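Local coordinates for putative NAD dependent dehydrogenase (Micromonospora echinospora, PDB 6NOR), which binds NAD and probably acts as an NAD-dependent oxidoreductase in the biosynthesis of the antibiotic gentamicin, at residues V112-P117 / V137-G142. Sequence-based numbering, arbitrary orientation.
With NAD (nicotinamide-adenine-dinucleotide), chain G.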
# COMPACT_ATOMS: atom_id res chain seq x y z
N VAL A 112 30.82 -19.26 21.04
CA VAL A 112 30.03 -19.91 20.02
C VAL A 112 28.71 -19.17 19.73
O VAL A 112 28.02 -18.71 20.63
CB VAL A 112 29.76 -21.39 20.42
CG1 VAL A 112 28.81 -21.49 21.58
CG2 VAL A 112 29.24 -22.19 19.22
N LEU A 113 28.43 -19.02 18.44
CA LEU A 113 27.15 -18.54 17.95
C LEU A 113 26.45 -19.72 17.31
O LEU A 113 26.96 -20.26 16.34
CB LEU A 113 27.33 -17.41 16.94
CG LEU A 113 26.15 -16.99 16.05
CD1 LEU A 113 24.94 -16.65 16.88
CD2 LEU A 113 26.51 -15.80 15.17
N VAL A 114 25.32 -20.13 17.87
CA VAL A 114 24.51 -21.22 17.33
C VAL A 114 23.29 -20.70 16.61
O VAL A 114 22.55 -19.90 17.14
CB VAL A 114 24.00 -22.17 18.43
CG1 VAL A 114 23.33 -23.38 17.82
CG2 VAL A 114 25.14 -22.57 19.35
N GLU A 115 23.09 -21.15 15.38
CA GLU A 115 21.90 -20.81 14.66
C GLU A 115 20.64 -21.27 15.39
O GLU A 115 20.66 -22.20 16.17
CB GLU A 115 21.94 -21.40 13.26
CG GLU A 115 22.33 -20.42 12.20
CD GLU A 115 21.47 -19.15 12.21
OE1 GLU A 115 20.28 -19.20 12.59
OE2 GLU A 115 22.01 -18.09 11.83
N LYS A 116 19.55 -20.56 15.13
CA LYS A 116 18.19 -21.00 15.41
C LYS A 116 17.90 -22.36 14.75
O LYS A 116 18.32 -22.60 13.63
CB LYS A 116 17.22 -19.94 14.87
CG LYS A 116 16.06 -20.57 14.14
CD LYS A 116 15.78 -19.89 12.89
CE LYS A 116 15.38 -20.84 11.79
NZ LYS A 116 15.09 -20.02 10.57
N PRO A 117 17.20 -23.26 15.46
CA PRO A 117 16.84 -23.15 16.87
C PRO A 117 18.03 -23.55 17.72
O PRO A 117 18.76 -24.43 17.30
CB PRO A 117 15.68 -24.14 17.02
CG PRO A 117 15.95 -25.17 15.99
CD PRO A 117 16.66 -24.48 14.84
N VAL A 137 32.68 -18.31 28.53
CA VAL A 137 32.59 -17.94 27.11
C VAL A 137 31.22 -17.43 26.73
O VAL A 137 30.25 -17.60 27.46
CB VAL A 137 32.93 -19.12 26.17
CG1 VAL A 137 34.38 -19.55 26.35
CG2 VAL A 137 31.98 -20.28 26.41
N VAL A 138 31.14 -16.77 25.58
CA VAL A 138 29.87 -16.29 25.08
C VAL A 138 29.15 -17.42 24.36
O VAL A 138 29.73 -18.11 23.52
CB VAL A 138 30.03 -15.09 24.13
CG1 VAL A 138 28.67 -14.70 23.51
CG2 VAL A 138 30.67 -13.91 24.85
N LEU A 139 27.89 -17.61 24.74
CA LEU A 139 26.93 -18.40 23.99
C LEU A 139 25.89 -17.44 23.40
O LEU A 139 25.24 -16.69 24.12
CB LEU A 139 26.24 -19.44 24.88
CG LEU A 139 25.03 -20.20 24.30
CD1 LEU A 139 25.39 -20.98 23.07
CD2 LEU A 139 24.40 -21.12 25.34
N ALA A 140 25.75 -17.46 22.09
CA ALA A 140 24.85 -16.55 21.43
C ALA A 140 24.01 -17.35 20.49
O ALA A 140 24.45 -18.40 20.04
CB ALA A 140 25.64 -15.46 20.69
N HIS A 141 22.80 -16.89 20.18
CA HIS A 141 21.93 -17.65 19.30
C HIS A 141 21.43 -16.81 18.14
O HIS A 141 21.30 -15.60 18.25
CB HIS A 141 20.74 -18.24 20.07
CG HIS A 141 19.79 -17.20 20.58
ND1 HIS A 141 19.99 -16.52 21.76
CD2 HIS A 141 18.63 -16.73 20.08
CE1 HIS A 141 19.01 -15.67 21.96
NE2 HIS A 141 18.16 -15.77 20.95
N GLY A 142 21.14 -17.48 17.02
CA GLY A 142 20.83 -16.79 15.78
C GLY A 142 19.42 -16.28 15.56
O GLY A 142 18.88 -16.49 14.48
PA NAD G . 21.87 -26.32 4.79
O1A NAD G . 21.28 -27.72 4.51
O2A NAD G . 21.86 -25.41 3.62
O5B NAD G . 23.36 -26.49 5.27
C5B NAD G . 23.65 -27.42 6.29
C4B NAD G . 25.17 -27.69 6.19
O4B NAD G . 25.61 -28.31 7.26
C3B NAD G . 25.43 -28.63 5.04
O3B NAD G . 26.46 -28.12 4.30
C2B NAD G . 25.84 -29.97 5.71
O2B NAD G . 26.78 -30.68 4.82
C1B NAD G . 26.45 -29.56 6.75
N9A NAD G . 26.44 -30.52 7.84
C8A NAD G . 25.50 -31.42 8.19
N7A NAD G . 25.94 -32.05 9.32
C5A NAD G . 27.12 -31.53 9.65
C6A NAD G . 27.99 -31.80 10.67
N6A NAD G . 27.83 -32.73 11.67
N1A NAD G . 29.12 -31.12 10.78
C2A NAD G . 29.44 -30.17 9.87
N3A NAD G . 28.58 -29.91 8.85
C4A NAD G . 27.43 -30.58 8.74
O3 NAD G . 21.07 -25.72 5.97
PN NAD G . 20.96 -24.19 6.41
O1N NAD G . 22.23 -23.41 6.26
O2N NAD G . 19.82 -23.53 5.66
O5D NAD G . 20.60 -24.22 7.94
C5D NAD G . 21.59 -24.46 8.92
C4D NAD G . 21.14 -23.84 10.26
O4D NAD G . 20.89 -22.57 10.16
C3D NAD G . 19.80 -24.48 10.73
O3D NAD G . 19.85 -24.66 12.02
C2D NAD G . 18.73 -23.45 10.30
O2D NAD G . 17.53 -23.59 11.18
C1D NAD G . 19.33 -22.31 10.46
N1N NAD G . 18.83 -21.29 9.58
C2N NAD G . 18.67 -20.01 10.08
C3N NAD G . 18.18 -18.98 9.27
C7N NAD G . 18.01 -17.59 9.90
O7N NAD G . 17.53 -16.71 9.29
N7N NAD G . 18.41 -17.38 11.25
C4N NAD G . 17.85 -19.21 7.95
C5N NAD G . 18.02 -20.49 7.44
C6N NAD G . 18.51 -21.54 8.27
O HOH W 1 21.05 -15.72 12.34
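Val112 and Val114 of one strand and Ala140 of its parallel neighbour exchange the backbone bonds of a Rossmann sheet edge, a worked example of a parallel strand pair whose C-terminal side leads to the cofactor. Val112 N donates to Val138 O (2.9 Å) and Val114 N to Ala140 O; in return Ala140 N reaches Val112 O, and Gly142 N closes on Val114 O at 2.8 Å, a more bent bond.

Apolar contacts flank this seam. With its CG anti to the backbone N (chi1 170°), Leu139 sends CD1 alongside Val112 CG1 (3.8 Å) and near Val114 CG2, while on the opposite face Leu113 CD1 approaches Ala140 CB.

Polar contacts take over at the carboxyl ends. Glu115 OE1 accepts a hydrogen bond from the carboxamide N7N of NAD (2.9 Å), OE2 is hydrogen-bonded to His39 NE2, and a water joins OE2 to Gly142 O. Lys116 O, before cis-Pro117, accepts one from ribose O2D (2.8 Å). An alanine in place of Glu115 would probably leave the carboxamide without this acceptor and freer to turn, and His39 without its carboxylate partner.

The strands belong to a beta-alpha-beta crossover through helix 122-134; helix 98-107 packs against Val112 and Val114, helix 313-326 against Leu113 and Ala140, and strand 86-91 adjoins strand 111-114.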